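Local atomic coordinates of beta-glucosidase (Chaetomella raphigera, PDB entry 6JXG), a protein that probably catalyses the hydrolysis of terminal, non-reducing beta-D-glucosyl residues with release of beta-D-glucose, as a secreted family 3 glycoside hydrolase of cellulose degradation. Residues A[134-137]-A[138-142]; A[278-281]-A[282-285]; A[448-452]-A[453-457]; A[534-537]-A[538-541]. All blocks are in the same frame, centred on the assembly; numbering follows the deposited sequence.

How the contacts relate
The four contacts follow one another along the chain without nesting or crossing, and each is local, mostly between residues three to five apart. Contact 1 (134-142) lies within helix 131-147 and contact 2 (278-285) opens helix 278-294; both belong to the N-terminal, TIM-barrel-related domain, their centres about 30 Å apart. Contact 3 (448-457) leads out of the short hairpin 446-451 in the C-terminal domain and reaches back to loops of the first domain. Contact 4 (534-541) closes a turn ahead of helix 559-564. Contacts 3 and 4 have centres about 17 Å apart and touch directly, L457 CD1 packing 3.5 Å from Y540 CE2.

Contact 1: residues A[134-137]-A[138-142]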
loop_
_atom_site.group_PDB
_atom_site.type_symbol
_atom_site.label_atom_id
_atom_site.label_comp_id
_atom_site.label_asym_id
_atom_site.label_seq_id
_atom_site.Cartn_x
_atom_site.Cartn_y
_atom_site.Cartn_z
ATOM N N ASN A 134 5.901 2.151 -5.130
ATOM C CA ASN A 134 4.438 2.135 -5.065
ATOM C C ASN A 134 3.804 1.555 -6.341
ATOM O O ASN A 134 3.031 0.571 -6.312
ATOM C CB ASN A 134 3.943 3.537 -4.745
ATOM C CG ASN A 134 2.499 3.586 -4.295
ATOM O OD1 ASN A 134 1.613 3.046 -4.949
ATOM N ND2 ASN A 134 2.264 4.208 -3.132
ATOM N N GLY A 135 4.196 2.099 -7.471
ATOM C CA GLY A 135 3.784 1.583 -8.787
ATOM C C GLY A 135 4.075 0.107 -9.061
ATOM O O GLY A 135 3.151 -0.562 -9.445
ATOM N N LEU A 136 5.277 -0.405 -8.766
ATOM C CA LEU A 136 5.569 -1.839 -8.886
ATOM C C LEU A 136 4.692 -2.697 -7.933
ATOM O O LEU A 136 4.231 -3.784 -8.309
ATOM C CB LEU A 136 7.062 -2.166 -8.676
ATOM C CG LEU A 136 7.920 -2.237 -9.970
ATOM C CD1 LEU A 136 7.548 -3.331 -10.976
ATOM C CD2 LEU A 136 7.874 -0.921 -10.662
ATOM N N ALA A 137 4.461 -2.201 -6.732
ATOM C CA ALA A 137 3.576 -2.891 -5.816
ATOM C C ALA A 137 2.115 -2.925 -6.341
ATOM O O ALA A 137 1.480 -3.982 -6.287
ATOM C CB ALA A 137 3.656 -2.320 -4.422
ATOM N N MET A 138 1.639 -1.808 -6.866
ATOM C CA MET A 138 0.324 -1.676 -7.453
ATOM C C MET A 138 0.152 -2.670 -8.600
ATOM O O MET A 138 -0.822 -3.438 -8.587
ATOM C CB MET A 138 0.011 -0.248 -7.957
ATOM C CG MET A 138 -0.249 0.823 -6.911
ATOM S SD MET A 138 -1.636 0.585 -5.874
ATOM C CE MET A 138 -2.965 0.696 -7.075
ATOM N N SER A 139 1.119 -2.700 -9.537
ATOM C CA SER A 139 0.969 -3.522 -10.733
ATOM C C SER A 139 1.068 -4.996 -10.390
ATOM O O SER A 139 0.224 -5.807 -10.847
ATOM C CB SER A 139 1.992 -3.130 -11.824
ATOM O OG SER A 139 3.293 -3.323 -11.355
ATOM N N ASN A 140 1.939 -5.360 -9.457
ATOM C CA ASN A 140 2.029 -6.769 -9.122
ATOM C C ASN A 140 0.805 -7.218 -8.309
ATOM O O ASN A 140 0.364 -8.336 -8.460
ATOM C CB ASN A 140 3.330 -7.099 -8.366
ATOM C CG ASN A 140 4.474 -7.316 -9.295
ATOM O OD1 ASN A 140 4.605 -8.383 -9.905
ATOM N ND2 ASN A 140 5.308 -6.297 -9.435
ATOM N N THR A 141 0.299 -6.363 -7.418
ATOM C CA THR A 141 -0.928 -6.709 -6.658
ATOM C C THR A 141 -2.174 -6.874 -7.559
ATOM O O THR A 141 -2.929 -7.820 -7.459
ATOM C CB THR A 141 -1.226 -5.639 -5.591
ATOM O OG1 THR A 141 -0.076 -5.509 -4.698
ATOM C CG2 THR A 141 -2.449 -6.040 -4.830
ATOM N N ILE A 142 -2.366 -5.943 -8.464
ATOM C CA ILE A 142 -3.473 -5.961 -9.388
ATOM C C ILE A 142 -3.367 -7.169 -10.305
ATOM O O ILE A 142 -4.363 -7.837 -10.570
ATOM C CB ILE A 142 -3.514 -4.695 -10.176
ATOM C CG1 ILE A 142 -4.002 -3.607 -9.225
ATOM C CG2 ILE A 142 -4.441 -4.777 -11.403
ATOM C CD1 ILE A 142 -3.712 -2.242 -9.754
#
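The side-chain amide of N140 meets L136 with its ND2: the carbonyl oxygen L136 O lies in the amide plane, 3.0 Å from N140 ND2, while L136 CD1 stands beside the same nitrogen at 4.0 Å. The other flat group, the amide of N134, lies alongside M138, its OD1 3.5 Å from M138 CG; its ND2 is held by S128 O, whereas the buried OD1 has no polar partner. N140 also donates its backbone N to L136 O at 3.0 Å, and the two donors of N140 reach that oxygen from opposite faces of the carbonyl plane. This grip depends on CG of N140 standing beside its own backbone N (chi1 -84°), which folds the short amide back over the preceding turn. An alanine at N140 would keep the backbone bond but is likely to leave L136 O without the side-chain N-H of N140 and to open a gap beside L136 CD1. T141 repeats the scheme one residue on: its OG1 donates to A137 O at 2.7 Å and its N donates to the same atom at 2.9 Å, again from opposite faces, so a buried hydroxyl is satisfied by its own helix. G135 and A137 suit a helix that is closely covered, since they add little or no bulk. Helix 131-147 packs by M138 and I142 on A189 of helix 184-191 and on strand 151-157, by N140 and T141 on I87 of helix 84-100, while F127 of a loop touches N134, A137, M138 and T141.

Contact 2: residues A[278-281]-A[282-285]; sequences QSRL and DDMV
R280 bends over the next turn of its helix to reach both D283 and M284. From CB, which heads away from the following turn, the chain starts with CG opposite the backbone N (chi1 -178°) and then bends at chi2 (73°) and chi3 (-94°), bringing the guanidinium back. NE stays 4.0 Å from D283 OD2. CZ lies 3.6 Å from M284 CG, a methylene set over one face of the guanidinium, and NH1 comes 3.7 Å from M284 CE. At the tip, NH2 forms a salt bridge with D283 OD2 at 3.0 Å, nearly in the guanidinium plane and on the anti lone pair of the carboxylate. Both groups have further partners: the arginine bonds A243 O and L247 O and forms a salt bridge with D248, while D283 OD2 also pairs with R287. An arginine suits this place because its flat guanidinium lies against the M284 chain while its N-H groups serve several acceptors. Two residues before R280, Q278 NE2 donates to D282 OD1 at 2.9 Å from above the carboxylate plane, and the same oxygen forms a salt bridge with K25. On the buried side L281 CD1 lies 4.2 Å from V285 CG2. Together these are i to i+3 and i to i+4 pairs on the opening turns of an amphipathic helix, 278-294, whose apolar face packs on helices 22-29 and 265-272.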
loop_
_atom_site.group_PDB
_atom_site.type_symbol
_atom_site.label_atom_id
_atom_site.label_comp_id
_atom_site.label_asym_id
_atom_site.label_seq_id
_atom_site.Cartn_x
_atom_site.Cartn_y
_atom_site.Cartn_z
ATOM N N GLN A 278 -27.582 11.080 -22.915
ATOM C CA GLN A 278 -27.745 9.617 -22.994
ATOM C C GLN A 278 -26.421 8.918 -23.236
ATOM O O GLN A 278 -26.189 7.882 -22.638
ATOM C CB GLN A 278 -28.678 9.239 -24.153
ATOM C CG GLN A 278 -28.920 7.711 -24.338
ATOM C CD GLN A 278 -29.677 7.139 -23.163
ATOM O OE1 GLN A 278 -30.582 7.780 -22.650
ATOM N NE2 GLN A 278 -29.270 5.970 -22.681
ATOM N N SER A 279 -25.570 9.475 -24.104
ATOM C CA SER A 279 -24.285 8.889 -24.408
ATOM C C SER A 279 -23.385 8.710 -23.146
ATOM O O SER A 279 -22.532 7.776 -23.081
ATOM C CB SER A 279 -23.564 9.733 -25.437
ATOM O OG SER A 279 -23.266 11.002 -24.871
ATOM N N ARG A 280 -23.591 9.572 -22.168
ATOM C CA ARG A 280 -22.794 9.534 -20.938
ATOM C C ARG A 280 -23.203 8.309 -20.123
ATOM O O ARG A 280 -22.355 7.497 -19.694
ATOM C CB ARG A 280 -22.898 10.854 -20.140
ATOM C CG ARG A 280 -22.009 10.889 -18.832
ATOM C CD ARG A 280 -20.507 11.026 -19.115
ATOM N NE ARG A 280 -19.863 9.743 -19.170
ATOM C CZ ARG A 280 -19.641 8.982 -18.078
ATOM N NH1 ARG A 280 -19.896 9.445 -16.872
ATOM N NH2 ARG A 280 -19.105 7.788 -18.206
ATOM N N LEU A 281 -24.495 8.120 -19.951
ATOM C CA LEU A 281 -24.952 6.853 -19.266
ATOM C C LEU A 281 -24.549 5.556 -20.022
ATOM O O LEU A 281 -24.115 4.551 -19.433
ATOM C CB LEU A 281 -26.475 6.861 -19.032
ATOM C CG LEU A 281 -27.202 5.622 -18.521
ATOM C CD1 LEU A 281 -26.651 5.176 -17.170
ATOM C CD2 LEU A 281 -28.680 5.920 -18.406
ATOM N N ASP A 282 -24.671 5.590 -21.340
ATOM C CA ASP A 282 -24.274 4.487 -22.176
ATOM C C ASP A 282 -22.794 4.206 -21.971
ATOM O O ASP A 282 -22.402 3.033 -21.889
ATOM C CB ASP A 282 -24.541 4.777 -23.653
ATOM C CG ASP A 282 -26.050 4.766 -23.995
ATOM O OD1 ASP A 282 -26.883 4.371 -23.161
ATOM O OD2 ASP A 282 -26.401 5.114 -25.155
ATOM N N ASP A 283 -21.992 5.255 -21.859
ATOM C CA ASP A 283 -20.557 5.113 -21.697
ATOM C C ASP A 283 -20.267 4.478 -20.332
ATOM O O ASP A 283 -19.467 3.580 -20.230
ATOM C CB ASP A 283 -19.862 6.456 -21.816
ATOM C CG ASP A 283 -18.374 6.335 -21.704
ATOM O OD1 ASP A 283 -17.758 5.852 -22.661
ATOM O OD2 ASP A 283 -17.840 6.655 -20.651
ATOM N N MET A 284 -20.993 4.884 -19.311
ATOM C CA MET A 284 -20.820 4.339 -17.950
ATOM C C MET A 284 -21.042 2.844 -17.929
ATOM O O MET A 284 -20.248 2.082 -17.422
ATOM C CB MET A 284 -21.840 4.951 -17.006
ATOM C CG MET A 284 -21.697 6.385 -16.630
ATOM S SD MET A 284 -23.174 6.789 -15.607
ATOM C CE MET A 284 -23.168 8.523 -15.459
ATOM N N VAL A 285 -22.149 2.410 -18.506
ATOM C CA VAL A 285 -22.494 0.996 -18.586
ATOM C C VAL A 285 -21.573 0.189 -19.419
ATOM O O VAL A 285 -21.237 -0.943 -19.048
ATOM C CB VAL A 285 -23.952 0.828 -19.060
ATOM C CG1 VAL A 285 -24.302 -0.660 -19.098
ATOM C CG2 VAL A 285 -24.868 1.500 -18.054
#

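Contact 3: residues A[448-452]-A[453-457]; sequences DGQLG and DRNSL
Q450 and N455 lay their side-chain amides against each other, planes 9° apart, with Q450 CD 3.5 Å from N455 CG. The stack brings no bond between the two amides; the grip comes from the backbone, N455 N donating to Q450 OE1 at 2.9 Å. CG of N455 sits between its backbone N and carbonyl carbon (chi1 72°), which folds the asparagine amide over the glutamine. The other end of Q450 is held too: NE2 donates to D448 O at 3.1 Å, so both ends of the amide are fixed, and a water bridges OE1 to S456 OG. With an alanine here in place of Q450, N455 N and D448 O would probably lose these partners and the asparagine amide could turn. Q450 stands on the second strand of the small antiparallel hairpin 446-447/450-451, whose turn, D448-G449, has the backbone angles of type I'. At the end of that strand L451 centres an inverse gamma turn; G452 follows in a classic gamma turn, closed by D453 N to L451 O at 3.0 Å, where positive phi (74°) is easily borne without a side chain. Beyond this shell, D453 accepts from T164, G121 and E163, loops of the N-terminal domain, and R454 donates to P118 O of that domain and to P486 O. L457 CD2 sits over the rim of one face of the R454 guanidinium, and W460 packs on Q450.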
loop_
_atom_site.group_PDB
_atom_site.type_symbol
_atom_site.label_atom_id
_atom_site.label_comp_id
_atom_site.label_asym_id
_atom_site.label_seq_id
_atom_site.Cartn_x
_atom_site.Cartn_y
_atom_site.Cartn_z
ATOM N N ASP A 448 -7.563 6.958 21.173
ATOM C CA ASP A 448 -6.630 7.804 21.975
ATOM C C ASP A 448 -6.652 9.244 21.531
ATOM O O ASP A 448 -5.623 9.908 21.378
ATOM C CB ASP A 448 -5.191 7.214 22.005
ATOM C CG ASP A 448 -5.131 5.966 22.794
ATOM O OD1 ASP A 448 -6.192 5.648 23.362
ATOM O OD2 ASP A 448 -4.115 5.229 22.834
ATOM N N GLY A 449 -7.852 9.773 21.314
ATOM C CA GLY A 449 -7.990 11.178 20.906
ATOM C C GLY A 449 -7.573 11.535 19.480
ATOM O O GLY A 449 -7.455 12.728 19.133
ATOM N N GLN A 450 -7.383 10.533 18.618
ATOM C CA GLN A 450 -6.831 10.766 17.249
ATOM C C GLN A 450 -7.852 10.207 16.250
ATOM O O GLN A 450 -8.094 9.007 16.210
ATOM C CB GLN A 450 -5.472 10.081 17.125
ATOM C CG GLN A 450 -4.463 10.773 18.016
ATOM C CD GLN A 450 -3.220 9.970 18.328
ATOM O OE1 GLN A 450 -2.238 9.988 17.578
ATOM N NE2 GLN A 450 -3.233 9.317 19.453
ATOM N N LEU A 451 -8.483 11.125 15.537
ATOM C CA LEU A 451 -9.495 10.850 14.531
ATOM C C LEU A 451 -8.720 10.510 13.226
ATOM O O LEU A 451 -8.425 11.398 12.426
ATOM C CB LEU A 451 -10.291 12.086 14.305
ATOM C CG LEU A 451 -11.765 11.950 13.823
ATOM C CD1 LEU A 451 -12.270 13.134 13.106
ATOM C CD2 LEU A 451 -12.219 10.625 13.254
ATOM N N GLY A 452 -8.418 9.228 13.064
ATOM C CA GLY A 452 -7.640 8.717 11.929
ATOM C C GLY A 452 -6.148 9.009 11.945
ATOM O O GLY A 452 -5.337 8.120 12.115
ATOM N N ASP A 453 -5.802 10.259 11.642
ATOM C CA ASP A 453 -4.422 10.721 11.630
ATOM C C ASP A 453 -3.798 10.712 13.014
ATOM O O ASP A 453 -4.477 10.991 13.993
ATOM C CB ASP A 453 -4.358 12.184 11.127
ATOM C CG ASP A 453 -4.809 12.366 9.688
ATOM O OD1 ASP A 453 -4.620 11.434 8.843
ATOM O OD2 ASP A 453 -5.309 13.492 9.379
ATOM N N ARG A 454 -2.499 10.420 13.072
ATOM C CA ARG A 454 -1.709 10.485 14.253
ATOM C C ARG A 454 -1.354 11.921 14.621
ATOM O O ARG A 454 -1.105 12.771 13.769
ATOM C CB ARG A 454 -0.384 9.708 14.118
ATOM C CG ARG A 454 -0.590 8.230 13.878
ATOM C CD ARG A 454 0.701 7.490 13.840
ATOM N NE ARG A 454 1.501 7.613 12.659
ATOM C CZ ARG A 454 2.818 7.418 12.644
ATOM N NH1 ARG A 454 3.536 7.235 13.758
ATOM N NH2 ARG A 454 3.463 7.450 11.508
ATOM N N ASN A 455 -1.335 12.166 15.909
ATOM C CA ASN A 455 -1.118 13.508 16.390
ATOM C C ASN A 455 0.367 13.746 16.673
ATOM O O ASN A 455 0.777 14.829 17.044
ATOM C CB ASN A 455 -2.086 13.838 17.521
ATOM C CG ASN A 455 -1.783 13.131 18.829
ATOM O OD1 ASN A 455 -2.608 13.187 19.787
ATOM N ND2 ASN A 455 -0.649 12.518 18.934
ATOM N N SER A 456 1.208 12.733 16.470
ATOM C CA SER A 456 2.652 12.855 16.713
ATOM C C SER A 456 3.287 11.698 16.004
ATOM O O SER A 456 2.569 10.843 15.493
ATOM C CB SER A 456 3.030 12.753 18.177
ATOM O OG SER A 456 2.840 11.412 18.603
ATOM N N LEU A 457 4.619 11.681 16.026
ATOM C CA LEU A 457 5.455 10.562 15.550
ATOM C C LEU A 457 6.173 9.835 16.735
ATOM O O LEU A 457 7.261 9.231 16.617
ATOM C CB LEU A 457 6.447 11.059 14.505
ATOM C CG LEU A 457 5.846 11.596 13.191
ATOM C CD1 LEU A 457 6.990 12.053 12.314
ATOM C CD2 LEU A 457 4.980 10.598 12.406
HETATM O O HOH W 1 0.408 9.597 17.794
#

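Contact 4: residues A[534-537]-A[538-541]; sequences AKQA and SDYG
The tyrosine Y540 reaches back to A534 because its CG stands beside the backbone N (chi1 -67°) and the ring plane stands nearly perpendicular to the plane of CA, CB and CG (chi2 -87°). Its hydroxyl accepts from A534 N at 3.0 Å and also bonds T532 O, so the OH is gripped by two backbone groups. A534 CB rests 3.6 Å from Y540 CE2, a distance that an alanine's small side chain permits. Near the ring plane, at its edge, A537 O lies 3.4 Å from Y540 CD2. The turn itself is built of i to i+3 bonds: D539 N donates to Q536 O at 3.1 Å and Y540 N to A537 O at 3.3 Å, each from above the carbonyl plane, as in a 3-10-like turn. G541 follows, its positive phi (70°) suiting a residue without a side chain. A water links K535 N to D539 OD2, tying the aspartate to the incoming chain, and D539 CB lies 4.0 Å from A534 CB. The whole turn lies in the loop between helices 511-519 and 559-564; F562 of the latter meets the Y540 ring edge-to-face and touches A534 and D539, while L457 and P486 pack on the tyrosine.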
loop_
_atom_site.group_PDB
_atom_site.type_symbol
_atom_site.label_atom_id
_atom_site.label_comp_id
_atom_site.label_asym_id
_atom_site.label_seq_id
_atom_site.Cartn_x
_atom_site.Cartn_y
_atom_site.Cartn_z
ATOM N N ALA A 534 13.183 10.046 10.452
ATOM C CA ALA A 534 13.911 11.290 10.742
ATOM C C ALA A 534 14.354 11.343 12.210
ATOM O O ALA A 534 13.887 10.563 13.087
ATOM C CB ALA A 534 13.026 12.428 10.469
ATOM N N LYS A 535 15.234 12.287 12.480
ATOM C CA LYS A 535 15.678 12.559 13.839
ATOM C C LYS A 535 14.720 13.486 14.610
ATOM O O LYS A 535 14.683 13.430 15.852
ATOM C CB LYS A 535 17.070 13.192 13.844
ATOM C CG LYS A 535 18.130 12.345 13.181
ATOM C CD LYS A 535 19.482 12.888 13.530
ATOM C CE LYS A 535 20.516 12.372 12.585
ATOM N NZ LYS A 535 21.767 13.135 12.964
ATOM N N GLN A 536 13.948 14.267 13.891
ATOM C CA GLN A 536 12.844 15.027 14.419
ATOM C C GLN A 536 11.722 15.182 13.388
ATOM O O GLN A 536 11.953 15.263 12.174
ATOM C CB GLN A 536 13.318 16.421 14.852
ATOM C CG GLN A 536 13.734 17.352 13.744
ATOM C CD GLN A 536 14.622 18.543 14.200
ATOM O OE1 GLN A 536 15.308 19.140 13.406
ATOM N NE2 GLN A 536 14.582 18.871 15.416
ATOM N N ALA A 537 10.495 15.318 13.876
ATOM C CA ALA A 537 9.321 15.411 13.018
ATOM C C ALA A 537 9.336 16.583 12.020
ATOM O O ALA A 537 8.862 16.441 10.876
ATOM C CB ALA A 537 8.010 15.424 13.884
ATOM N N SER A 538 9.943 17.731 12.389
ATOM C CA SER A 538 9.946 18.897 11.471
ATOM C C SER A 538 10.810 18.685 10.209
ATOM O O SER A 538 10.627 19.357 9.228
ATOM C CB SER A 538 10.422 20.171 12.241
ATOM O OG SER A 538 11.721 19.942 12.754
ATOM N N ASP A 539 11.752 17.741 10.260
ATOM C CA ASP A 539 12.584 17.350 9.143
ATOM C C ASP A 539 11.796 16.812 7.926
ATOM O O ASP A 539 12.302 16.881 6.808
ATOM C CB ASP A 539 13.607 16.273 9.565
ATOM C CG ASP A 539 14.767 16.840 10.461
ATOM O OD1 ASP A 539 14.905 18.097 10.582
ATOM O OD2 ASP A 539 15.542 16.001 10.972
ATOM N N TYR A 540 10.609 16.230 8.128
ATOM C CA TYR A 540 9.833 15.704 6.929
ATOM C C TYR A 540 9.387 16.844 6.035
ATOM O O TYR A 540 9.219 16.663 4.816
ATOM C CB TYR A 540 8.621 14.838 7.298
ATOM C CG TYR A 540 9.015 13.582 7.914
ATOM C CD1 TYR A 540 9.298 12.471 7.128
ATOM C CD2 TYR A 540 9.111 13.471 9.266
ATOM C CE1 TYR A 540 9.669 11.294 7.706
ATOM C CE2 TYR A 540 9.509 12.277 9.868
ATOM C CZ TYR A 540 9.829 11.207 9.101
ATOM O OH TYR A 540 10.244 10.038 9.665
ATOM N N GLY A 541 9.237 18.053 6.613
ATOM C CA GLY A 541 8.768 19.199 5.849
ATOM C C GLY A 541 7.314 19.137 5.444
ATOM O O GLY A 541 6.864 19.964 4.647
HETATM O O HOH W 2 16.330 13.738 10.259
HETATM O O HOH W 3 7.674 18.103 9.015
#